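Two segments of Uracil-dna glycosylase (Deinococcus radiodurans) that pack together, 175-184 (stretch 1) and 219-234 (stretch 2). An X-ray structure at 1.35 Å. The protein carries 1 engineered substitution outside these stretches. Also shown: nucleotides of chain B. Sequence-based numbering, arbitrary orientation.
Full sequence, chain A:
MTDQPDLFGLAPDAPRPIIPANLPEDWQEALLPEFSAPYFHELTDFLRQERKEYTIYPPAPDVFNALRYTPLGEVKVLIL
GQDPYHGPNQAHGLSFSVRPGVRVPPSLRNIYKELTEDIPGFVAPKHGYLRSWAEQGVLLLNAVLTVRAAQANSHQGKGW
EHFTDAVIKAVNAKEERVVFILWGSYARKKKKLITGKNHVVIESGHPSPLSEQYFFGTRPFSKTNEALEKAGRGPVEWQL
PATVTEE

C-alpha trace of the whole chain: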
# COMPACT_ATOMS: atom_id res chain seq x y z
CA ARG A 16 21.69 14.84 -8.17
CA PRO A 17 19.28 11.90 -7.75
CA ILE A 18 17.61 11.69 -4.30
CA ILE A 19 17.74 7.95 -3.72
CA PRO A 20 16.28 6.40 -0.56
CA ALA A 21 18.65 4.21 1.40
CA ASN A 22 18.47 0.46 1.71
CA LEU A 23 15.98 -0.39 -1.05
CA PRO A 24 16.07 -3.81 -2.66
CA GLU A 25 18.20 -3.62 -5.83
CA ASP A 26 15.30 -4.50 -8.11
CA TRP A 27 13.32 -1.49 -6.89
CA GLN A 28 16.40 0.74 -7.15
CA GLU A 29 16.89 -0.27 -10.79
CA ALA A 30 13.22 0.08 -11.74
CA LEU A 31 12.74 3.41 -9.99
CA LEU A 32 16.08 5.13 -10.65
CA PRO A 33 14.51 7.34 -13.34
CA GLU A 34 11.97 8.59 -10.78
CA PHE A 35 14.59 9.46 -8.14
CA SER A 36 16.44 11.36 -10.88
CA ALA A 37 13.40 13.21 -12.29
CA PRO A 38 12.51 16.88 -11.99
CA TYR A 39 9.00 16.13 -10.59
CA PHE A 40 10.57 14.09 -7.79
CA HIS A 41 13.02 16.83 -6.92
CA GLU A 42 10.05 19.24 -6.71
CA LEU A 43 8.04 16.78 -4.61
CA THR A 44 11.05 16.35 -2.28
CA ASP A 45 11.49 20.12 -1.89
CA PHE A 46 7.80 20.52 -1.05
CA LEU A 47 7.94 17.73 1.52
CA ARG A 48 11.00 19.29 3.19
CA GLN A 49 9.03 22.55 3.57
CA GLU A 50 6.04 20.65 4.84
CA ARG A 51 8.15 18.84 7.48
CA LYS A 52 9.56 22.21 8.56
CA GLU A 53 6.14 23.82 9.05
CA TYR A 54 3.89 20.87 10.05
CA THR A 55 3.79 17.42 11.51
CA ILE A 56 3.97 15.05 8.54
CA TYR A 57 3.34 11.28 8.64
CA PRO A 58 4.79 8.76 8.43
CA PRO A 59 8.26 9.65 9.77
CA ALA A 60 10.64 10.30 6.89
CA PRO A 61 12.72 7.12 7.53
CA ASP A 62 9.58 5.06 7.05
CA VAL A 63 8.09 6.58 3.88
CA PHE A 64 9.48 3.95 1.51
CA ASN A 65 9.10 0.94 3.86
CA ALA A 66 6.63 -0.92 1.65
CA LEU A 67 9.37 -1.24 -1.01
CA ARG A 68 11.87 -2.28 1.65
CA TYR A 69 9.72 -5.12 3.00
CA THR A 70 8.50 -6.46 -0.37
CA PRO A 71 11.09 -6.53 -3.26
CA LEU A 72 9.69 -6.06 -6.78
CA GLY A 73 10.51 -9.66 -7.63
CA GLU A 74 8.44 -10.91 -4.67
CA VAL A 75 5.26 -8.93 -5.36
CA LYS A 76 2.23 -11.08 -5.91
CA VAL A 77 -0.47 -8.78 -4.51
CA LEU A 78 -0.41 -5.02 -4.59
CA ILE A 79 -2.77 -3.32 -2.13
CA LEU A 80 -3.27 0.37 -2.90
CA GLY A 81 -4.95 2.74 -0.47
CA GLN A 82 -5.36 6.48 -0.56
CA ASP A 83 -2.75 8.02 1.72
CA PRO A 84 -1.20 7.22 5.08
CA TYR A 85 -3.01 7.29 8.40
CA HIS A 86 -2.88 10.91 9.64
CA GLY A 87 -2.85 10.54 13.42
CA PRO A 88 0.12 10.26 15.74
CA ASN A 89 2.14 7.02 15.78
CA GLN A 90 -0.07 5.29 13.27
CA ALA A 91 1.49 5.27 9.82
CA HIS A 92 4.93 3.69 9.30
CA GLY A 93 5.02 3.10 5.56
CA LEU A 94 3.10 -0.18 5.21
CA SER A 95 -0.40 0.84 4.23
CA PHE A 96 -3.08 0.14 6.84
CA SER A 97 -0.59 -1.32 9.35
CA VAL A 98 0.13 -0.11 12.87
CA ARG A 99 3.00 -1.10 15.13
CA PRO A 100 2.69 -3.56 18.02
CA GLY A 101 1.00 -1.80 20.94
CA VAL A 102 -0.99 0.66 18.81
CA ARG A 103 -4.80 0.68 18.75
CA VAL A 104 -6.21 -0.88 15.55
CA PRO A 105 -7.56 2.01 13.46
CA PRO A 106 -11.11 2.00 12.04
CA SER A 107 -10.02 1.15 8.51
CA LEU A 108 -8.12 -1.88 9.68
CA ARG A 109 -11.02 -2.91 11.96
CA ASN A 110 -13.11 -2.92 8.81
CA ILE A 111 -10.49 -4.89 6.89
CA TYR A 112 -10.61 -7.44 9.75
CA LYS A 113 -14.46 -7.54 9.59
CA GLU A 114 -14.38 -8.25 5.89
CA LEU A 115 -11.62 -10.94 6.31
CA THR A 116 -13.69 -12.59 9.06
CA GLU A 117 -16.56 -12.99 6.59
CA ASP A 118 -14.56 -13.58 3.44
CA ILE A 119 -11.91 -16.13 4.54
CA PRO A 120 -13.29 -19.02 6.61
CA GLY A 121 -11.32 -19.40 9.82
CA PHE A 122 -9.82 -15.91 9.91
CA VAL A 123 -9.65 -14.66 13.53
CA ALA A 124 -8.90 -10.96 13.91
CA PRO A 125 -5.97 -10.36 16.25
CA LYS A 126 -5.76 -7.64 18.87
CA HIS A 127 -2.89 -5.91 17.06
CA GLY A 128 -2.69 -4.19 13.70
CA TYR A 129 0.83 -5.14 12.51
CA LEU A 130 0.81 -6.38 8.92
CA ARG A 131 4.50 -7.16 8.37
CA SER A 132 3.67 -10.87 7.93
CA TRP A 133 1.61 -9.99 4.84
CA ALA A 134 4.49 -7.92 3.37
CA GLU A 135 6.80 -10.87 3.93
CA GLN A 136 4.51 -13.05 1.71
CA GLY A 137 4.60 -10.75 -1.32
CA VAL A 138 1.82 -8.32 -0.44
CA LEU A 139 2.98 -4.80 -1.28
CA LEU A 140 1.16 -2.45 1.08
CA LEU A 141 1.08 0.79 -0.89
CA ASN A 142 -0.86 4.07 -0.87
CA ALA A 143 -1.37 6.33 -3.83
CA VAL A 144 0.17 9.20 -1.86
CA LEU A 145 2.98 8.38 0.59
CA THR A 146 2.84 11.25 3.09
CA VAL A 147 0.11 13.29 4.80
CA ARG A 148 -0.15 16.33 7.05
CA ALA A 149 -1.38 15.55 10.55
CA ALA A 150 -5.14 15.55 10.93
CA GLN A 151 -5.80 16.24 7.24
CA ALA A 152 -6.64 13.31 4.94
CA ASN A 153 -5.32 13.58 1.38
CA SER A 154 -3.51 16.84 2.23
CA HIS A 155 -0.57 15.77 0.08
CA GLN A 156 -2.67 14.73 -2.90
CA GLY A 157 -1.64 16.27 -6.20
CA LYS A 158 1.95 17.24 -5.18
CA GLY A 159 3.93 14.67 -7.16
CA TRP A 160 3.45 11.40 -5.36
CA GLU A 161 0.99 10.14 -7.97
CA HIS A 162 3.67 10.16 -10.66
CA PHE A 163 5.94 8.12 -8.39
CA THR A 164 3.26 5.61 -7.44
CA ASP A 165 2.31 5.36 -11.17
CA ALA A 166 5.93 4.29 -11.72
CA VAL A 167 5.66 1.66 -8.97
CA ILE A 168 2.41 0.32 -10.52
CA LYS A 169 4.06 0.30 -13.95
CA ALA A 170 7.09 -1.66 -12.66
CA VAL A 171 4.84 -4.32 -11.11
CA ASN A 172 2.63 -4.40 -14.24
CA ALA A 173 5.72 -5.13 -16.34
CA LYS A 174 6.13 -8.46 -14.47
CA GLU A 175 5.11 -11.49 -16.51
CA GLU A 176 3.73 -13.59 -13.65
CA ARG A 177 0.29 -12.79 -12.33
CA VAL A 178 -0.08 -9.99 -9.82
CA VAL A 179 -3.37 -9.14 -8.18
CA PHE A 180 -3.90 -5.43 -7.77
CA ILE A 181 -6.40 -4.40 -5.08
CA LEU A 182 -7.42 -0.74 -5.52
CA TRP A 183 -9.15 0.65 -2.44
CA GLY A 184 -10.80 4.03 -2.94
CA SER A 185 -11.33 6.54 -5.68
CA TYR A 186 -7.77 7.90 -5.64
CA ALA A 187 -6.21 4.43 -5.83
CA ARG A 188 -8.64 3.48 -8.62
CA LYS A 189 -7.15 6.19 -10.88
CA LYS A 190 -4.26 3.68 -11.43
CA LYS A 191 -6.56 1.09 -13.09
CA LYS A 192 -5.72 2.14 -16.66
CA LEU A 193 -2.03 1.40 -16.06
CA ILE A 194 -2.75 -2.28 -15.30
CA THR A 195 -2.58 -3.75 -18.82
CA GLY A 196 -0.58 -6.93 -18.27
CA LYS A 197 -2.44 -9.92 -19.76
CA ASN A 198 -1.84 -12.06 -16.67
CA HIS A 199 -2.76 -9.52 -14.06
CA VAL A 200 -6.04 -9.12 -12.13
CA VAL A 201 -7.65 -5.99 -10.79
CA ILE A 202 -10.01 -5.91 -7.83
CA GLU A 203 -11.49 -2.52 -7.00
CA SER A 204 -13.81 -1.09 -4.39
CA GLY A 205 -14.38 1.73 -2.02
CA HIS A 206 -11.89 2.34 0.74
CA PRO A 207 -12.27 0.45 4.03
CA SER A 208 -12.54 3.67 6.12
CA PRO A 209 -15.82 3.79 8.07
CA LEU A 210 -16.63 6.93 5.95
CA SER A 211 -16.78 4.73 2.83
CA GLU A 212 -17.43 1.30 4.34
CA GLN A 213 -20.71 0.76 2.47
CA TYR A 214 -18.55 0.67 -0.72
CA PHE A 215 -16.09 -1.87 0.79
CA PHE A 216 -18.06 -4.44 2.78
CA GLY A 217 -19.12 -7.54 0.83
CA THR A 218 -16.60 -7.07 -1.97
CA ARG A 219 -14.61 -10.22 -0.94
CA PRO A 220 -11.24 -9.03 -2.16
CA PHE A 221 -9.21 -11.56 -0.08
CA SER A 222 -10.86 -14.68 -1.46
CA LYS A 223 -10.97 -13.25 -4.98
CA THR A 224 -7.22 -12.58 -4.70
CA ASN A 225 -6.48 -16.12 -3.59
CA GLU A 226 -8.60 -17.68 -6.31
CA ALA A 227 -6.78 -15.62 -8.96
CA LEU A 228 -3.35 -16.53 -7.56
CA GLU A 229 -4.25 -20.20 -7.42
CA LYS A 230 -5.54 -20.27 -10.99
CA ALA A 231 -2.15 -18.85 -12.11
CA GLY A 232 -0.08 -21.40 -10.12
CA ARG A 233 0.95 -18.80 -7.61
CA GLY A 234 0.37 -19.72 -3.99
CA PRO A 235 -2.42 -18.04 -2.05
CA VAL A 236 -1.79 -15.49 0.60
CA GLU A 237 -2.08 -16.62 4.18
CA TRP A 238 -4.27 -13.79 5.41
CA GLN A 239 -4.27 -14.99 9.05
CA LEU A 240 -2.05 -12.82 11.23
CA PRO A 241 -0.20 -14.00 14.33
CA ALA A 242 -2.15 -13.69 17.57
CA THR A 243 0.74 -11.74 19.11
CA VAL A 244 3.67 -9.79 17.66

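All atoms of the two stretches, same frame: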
# COMPACT_ATOMS: atom_id res chain seq x y z
N GLU A 175 5.81 -10.52 -15.68
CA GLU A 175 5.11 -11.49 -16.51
C GLU A 175 4.15 -12.35 -15.69
O GLU A 175 3.02 -12.58 -16.10
CB GLU A 175 6.13 -12.31 -17.34
CG GLU A 175 6.94 -11.37 -18.25
CD GLU A 175 8.12 -11.97 -19.02
OE1 GLU A 175 9.04 -12.59 -18.39
OE2 GLU A 175 8.17 -11.72 -20.26
N GLU A 176 4.57 -12.74 -14.50
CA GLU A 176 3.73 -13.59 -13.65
C GLU A 176 2.63 -12.79 -13.01
O GLU A 176 2.83 -11.64 -12.67
CB GLU A 176 4.51 -14.30 -12.56
CG GLU A 176 3.87 -15.65 -12.26
CD GLU A 176 4.78 -16.61 -11.52
OE1 GLU A 176 5.83 -16.12 -11.01
OE2 GLU A 176 4.46 -17.83 -11.47
N ARG A 177 1.46 -13.43 -12.88
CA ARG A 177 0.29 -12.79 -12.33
C ARG A 177 0.53 -12.03 -11.02
O ARG A 177 1.04 -12.56 -10.02
CB ARG A 177 -0.82 -13.82 -12.06
CG ARG A 177 -2.03 -13.22 -11.36
CD ARG A 177 -3.25 -14.08 -11.54
NE ARG A 177 -3.81 -14.03 -12.91
CZ ARG A 177 -4.93 -14.63 -13.27
NH1 ARG A 177 -5.54 -15.48 -12.44
NH2 ARG A 177 -5.41 -14.47 -14.50
N VAL A 178 0.08 -10.80 -11.00
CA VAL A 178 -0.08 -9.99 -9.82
C VAL A 178 -1.54 -9.59 -9.71
O VAL A 178 -2.20 -9.22 -10.71
CB VAL A 178 0.82 -8.73 -9.90
CG1 VAL A 178 0.57 -7.85 -8.74
CG2 VAL A 178 2.28 -9.17 -9.93
N VAL A 179 -2.05 -9.67 -8.49
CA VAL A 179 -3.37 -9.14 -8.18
C VAL A 179 -3.23 -7.75 -7.60
O VAL A 179 -2.58 -7.57 -6.55
CB VAL A 179 -4.13 -10.09 -7.23
CG1 VAL A 179 -5.53 -9.54 -6.90
CG2 VAL A 179 -4.20 -11.54 -7.74
N PHE A 180 -3.85 -6.79 -8.23
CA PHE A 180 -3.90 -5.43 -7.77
C PHE A 180 -5.24 -5.16 -7.12
O PHE A 180 -6.28 -5.30 -7.78
CB PHE A 180 -3.74 -4.46 -8.95
CG PHE A 180 -2.40 -4.55 -9.69
CD1 PHE A 180 -2.13 -5.58 -10.59
CD2 PHE A 180 -1.44 -3.58 -9.49
CE1 PHE A 180 -0.95 -5.59 -11.30
CE2 PHE A 180 -0.21 -3.60 -10.18
CZ PHE A 180 0.03 -4.62 -11.08
N ILE A 181 -5.20 -4.75 -5.86
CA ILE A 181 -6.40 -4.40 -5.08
C ILE A 181 -6.39 -2.89 -4.87
O ILE A 181 -5.54 -2.36 -4.19
CB ILE A 181 -6.42 -5.13 -3.70
CG1 ILE A 181 -6.32 -6.65 -3.88
CG2 ILE A 181 -7.64 -4.70 -2.87
CD1 ILE A 181 -6.15 -7.36 -2.53
N LEU A 182 -7.37 -2.21 -5.50
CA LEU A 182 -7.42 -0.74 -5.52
C LEU A 182 -8.55 -0.35 -4.59
O LEU A 182 -9.74 -0.55 -4.92
CB LEU A 182 -7.63 -0.25 -6.95
CG LEU A 182 -6.62 -0.82 -7.98
CD1 LEU A 182 -6.93 -0.23 -9.37
CD2 LEU A 182 -5.18 -0.55 -7.57
N TRP A 183 -8.19 0.24 -3.45
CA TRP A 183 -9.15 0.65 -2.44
C TRP A 183 -9.31 2.16 -2.43
O TRP A 183 -8.44 2.86 -1.90
CB TRP A 183 -8.70 0.19 -1.04
CG TRP A 183 -8.96 -1.32 -0.83
CD1 TRP A 183 -9.85 -2.12 -1.51
CD2 TRP A 183 -8.36 -2.14 0.17
NE1 TRP A 183 -9.84 -3.41 -0.97
CE2 TRP A 183 -8.92 -3.43 0.05
CE3 TRP A 183 -7.41 -1.91 1.16
CZ2 TRP A 183 -8.51 -4.46 0.92
CZ3 TRP A 183 -7.03 -2.94 1.98
CH2 TRP A 183 -7.55 -4.18 1.84
N GLY A 184 -10.44 2.62 -2.95
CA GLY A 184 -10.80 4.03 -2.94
C GLY A 184 -10.65 4.70 -4.29
O GLY A 184 -9.93 4.23 -5.20
N ARG A 219 -15.39 -8.94 -0.94
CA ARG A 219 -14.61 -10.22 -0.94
C ARG A 219 -13.28 -10.17 -1.66
O ARG A 219 -12.98 -11.04 -2.44
CB ARG A 219 -15.49 -11.32 -1.53
CG ARG A 219 -16.73 -11.55 -0.70
CD ARG A 219 -17.35 -12.93 -0.93
NE ARG A 219 -16.51 -13.95 -0.28
CZ ARG A 219 -16.61 -15.26 -0.33
NH1 ARG A 219 -17.60 -15.87 -0.98
NH2 ARG A 219 -15.70 -15.98 0.31
N PRO A 220 -12.45 -9.17 -1.37
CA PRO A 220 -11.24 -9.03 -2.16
C PRO A 220 -10.20 -10.14 -1.83
O PRO A 220 -9.34 -10.45 -2.64
CB PRO A 220 -10.75 -7.65 -1.76
CG PRO A 220 -11.24 -7.47 -0.36
CD PRO A 220 -12.59 -8.10 -0.36
N PHE A 221 -10.25 -10.66 -0.62
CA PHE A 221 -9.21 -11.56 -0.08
C PHE A 221 -9.35 -12.96 -0.71
O PHE A 221 -8.37 -13.55 -1.22
CB PHE A 221 -9.23 -11.55 1.44
CG PHE A 221 -9.19 -10.17 2.03
CD1 PHE A 221 -8.02 -9.38 1.97
CD2 PHE A 221 -10.34 -9.61 2.55
CE1 PHE A 221 -7.99 -8.08 2.46
CE2 PHE A 221 -10.31 -8.28 3.05
CZ PHE A 221 -9.14 -7.54 2.97
N SER A 222 -10.59 -13.43 -0.79
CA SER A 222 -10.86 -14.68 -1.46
C SER A 222 -10.69 -14.56 -2.97
O SER A 222 -10.17 -15.47 -3.61
CB SER A 222 -12.24 -15.22 -1.11
OG SER A 222 -13.23 -14.33 -1.51
N LYS A 223 -11.17 -13.46 -3.55
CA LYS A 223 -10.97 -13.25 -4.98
C LYS A 223 -9.49 -13.24 -5.32
O LYS A 223 -9.06 -13.86 -6.29
CB LYS A 223 -11.64 -11.95 -5.44
CG LYS A 223 -13.14 -12.03 -5.46
CD LYS A 223 -13.75 -10.69 -5.71
CE LYS A 223 -15.26 -10.75 -5.77
NZ LYS A 223 -15.84 -9.40 -5.61
N THR A 224 -8.67 -12.61 -4.46
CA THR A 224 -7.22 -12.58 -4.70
C THR A 224 -6.65 -14.01 -4.71
O THR A 224 -5.87 -14.37 -5.59
CB THR A 224 -6.54 -11.71 -3.61
OG1 THR A 224 -6.92 -10.36 -3.82
CG2 THR A 224 -5.01 -11.83 -3.67
N ASN A 225 -7.02 -14.79 -3.71
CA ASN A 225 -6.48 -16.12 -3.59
C ASN A 225 -6.91 -17.03 -4.72
O ASN A 225 -6.11 -17.82 -5.24
CB ASN A 225 -6.76 -16.73 -2.24
CG ASN A 225 -5.84 -16.19 -1.17
OD1 ASN A 225 -4.90 -15.48 -1.47
ND2 ASN A 225 -6.10 -16.53 0.08
N GLU A 226 -8.14 -16.87 -5.18
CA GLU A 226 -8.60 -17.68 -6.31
C GLU A 226 -7.81 -17.33 -7.58
O GLU A 226 -7.36 -18.22 -8.30
CB GLU A 226 -10.10 -17.50 -6.48
CG GLU A 226 -10.70 -18.26 -7.66
CD GLU A 226 -12.22 -18.14 -7.75
OE1 GLU A 226 -12.82 -17.44 -6.88
OE2 GLU A 226 -12.81 -18.76 -8.67
N ALA A 227 -7.59 -16.04 -7.82
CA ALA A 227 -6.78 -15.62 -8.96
C ALA A 227 -5.34 -16.15 -8.89
O ALA A 227 -4.75 -16.57 -9.89
CB ALA A 227 -6.80 -14.10 -9.11
N LEU A 228 -4.72 -16.03 -7.71
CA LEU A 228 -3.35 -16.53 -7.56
C LEU A 228 -3.31 -18.02 -7.85
O LEU A 228 -2.45 -18.49 -8.59
CB LEU A 228 -2.80 -16.24 -6.18
CG LEU A 228 -2.55 -14.75 -5.89
CD1 LEU A 228 -2.32 -14.48 -4.42
CD2 LEU A 228 -1.41 -14.25 -6.76
N GLU A 229 -4.26 -18.75 -7.27
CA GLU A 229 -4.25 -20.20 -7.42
C GLU A 229 -4.44 -20.62 -8.86
O GLU A 229 -3.75 -21.53 -9.34
CB GLU A 229 -5.34 -20.78 -6.55
CG GLU A 229 -4.98 -20.76 -5.10
CD GLU A 229 -6.18 -20.93 -4.17
OE1 GLU A 229 -7.27 -21.21 -4.66
OE2 GLU A 229 -6.09 -20.66 -2.96
N LYS A 230 -5.32 -19.94 -9.58
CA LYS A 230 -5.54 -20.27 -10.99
C LYS A 230 -4.31 -20.02 -11.88
O LYS A 230 -4.17 -20.66 -12.92
CB LYS A 230 -6.75 -19.53 -11.56
CG LYS A 230 -8.07 -19.84 -10.86
CD LYS A 230 -8.65 -21.21 -11.12
CE LYS A 230 -9.87 -21.45 -10.22
NZ LYS A 230 -10.94 -20.41 -10.46
N ALA A 231 -3.43 -19.11 -11.44
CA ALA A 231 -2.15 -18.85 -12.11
C ALA A 231 -0.96 -19.69 -11.61
O ALA A 231 0.16 -19.49 -12.03
CB ALA A 231 -1.82 -17.36 -12.04
N GLY A 232 -1.19 -20.61 -10.68
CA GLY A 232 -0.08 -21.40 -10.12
C GLY A 232 0.81 -20.64 -9.15
O GLY A 232 1.92 -21.09 -8.80
N ARG A 233 0.32 -19.51 -8.67
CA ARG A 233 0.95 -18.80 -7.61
C ARG A 233 0.22 -19.35 -6.34
O ARG A 233 -0.94 -19.79 -6.35
CB ARG A 233 0.85 -17.27 -7.82
CG ARG A 233 1.34 -16.81 -9.19
CD ARG A 233 1.85 -15.39 -9.21
NE ARG A 233 3.13 -15.31 -8.49
CZ ARG A 233 3.87 -14.22 -8.30
NH1 ARG A 233 3.51 -13.00 -8.70
NH2 ARG A 233 4.98 -14.36 -7.60
N GLY A 234 0.93 -19.37 -5.26
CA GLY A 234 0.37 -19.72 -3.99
C GLY A 234 -0.53 -18.62 -3.45
O GLY A 234 -0.29 -17.44 -3.69
P DT B 11 -13.57 6.30 -1.46
OP1 DT B 11 -13.68 4.85 -1.72
OP2 DT B 11 -12.51 7.09 -2.16
O5' DT B 11 -14.98 6.96 -1.89
C5' DT B 11 -16.17 6.16 -1.78
C4' DT B 11 -17.28 6.95 -2.42
O4' DT B 11 -17.63 8.09 -1.58
C3' DT B 11 -16.91 7.53 -3.79
O3' DT B 11 -18.12 7.65 -4.52
C2' DT B 11 -16.62 8.99 -3.48
C1' DT B 11 -17.65 9.23 -2.37
N1 DT B 11 -17.45 10.42 -1.53
C2 DT B 11 -18.58 11.11 -1.15
O2 DT B 11 -19.71 10.71 -1.38
N3 DT B 11 -18.34 12.25 -0.43
C4 DT B 11 -17.10 12.76 -0.07
O4 DT B 11 -17.03 13.78 0.60
C5 DT B 11 -15.96 12.00 -0.52
C7 DT B 11 -14.59 12.48 -0.17
C6 DT B 11 -16.19 10.88 -1.21

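This is a strand-on-helix contact with an apolar middle, closed at one end by two arginines that reach across to backbone carbonyls. Strand 179-183 and helix 220-230 run nearly antiparallel, at 164°, and their axes approach to 9.3 Å. The two stretches bury 622 Å² between them, both sides summed.

The strand alternates. Val179, Ile181 and Trp183 point toward the helix, while Phe180 points away and makes no contact with it. Val179 sits over the middle of the helix. Its CG2 lies 3.9 Å from Ala227 CB and 4.0 Å from Leu228 CD2. The CA-to-CB bond of Leu228 points away from the strand, but the end of the side chain comes nearer, which allows this contact.

Thr224 also faces the strand. Its OG1 is 3.5 Å from Val179 CG1 and 3.4 Å from Ile181 CD1. Neither carbon can accept a hydrogen bond. The hydroxyl instead donates to the carbonyl one turn back, with Thr224 OG1 2.7 Å from Pro220 O. A polar group is thus satisfied within its own helix and can pack among apolar side chains.

Near the start of the helix, Ile181 CG2 meets Pro220 CB at 4.4 Å. Trp183 meets this turn with its ring edge: CZ2 is 4.3 Å from Pro220 CG and 3.8 Å from Phe221 CZ. The six-membered ring of Trp183 and the ring of Phe221 form an oblique pair, with planes at 72° and centroids 6.0 Å apart.

The polar contacts gather at the other end of the helix. Arg177 NH1 donates to Ala227 O at 2.9 Å, and this oxygen lies near the guanidinium plane. Ala227 O also accepts the backbone bond from Ala231 N, at 3.3 Å. The Arg177 side chain packs as well, with CD 3.6 Å from Ala231 CB.

Arg233 returns the reach. Its NH1 donates to Arg177 O at 2.8 Å, with an almost straight N-H...O angle of 177°. Arg177 therefore donates through its side chain and accepts through its backbone. Glu176 lies over one face of the Arg233 guanidinium. Glu176 OE1 and Arg233 NE form a long salt bridge of 3.8 Å; the oxygen is well out of the plane, so charge alone links them. Glu176 CG also packs against Arg233 CD at 3.7 Å.

The helix ends in a Schellman motif. Gly232 takes positive phi, which favours glycine, and Arg233 N bonds back to Leu228 O at 3.0 Å. Gly184 does not touch the helix stretch; its CA lies 3.2 Å from OP1 of DT11 of chain B.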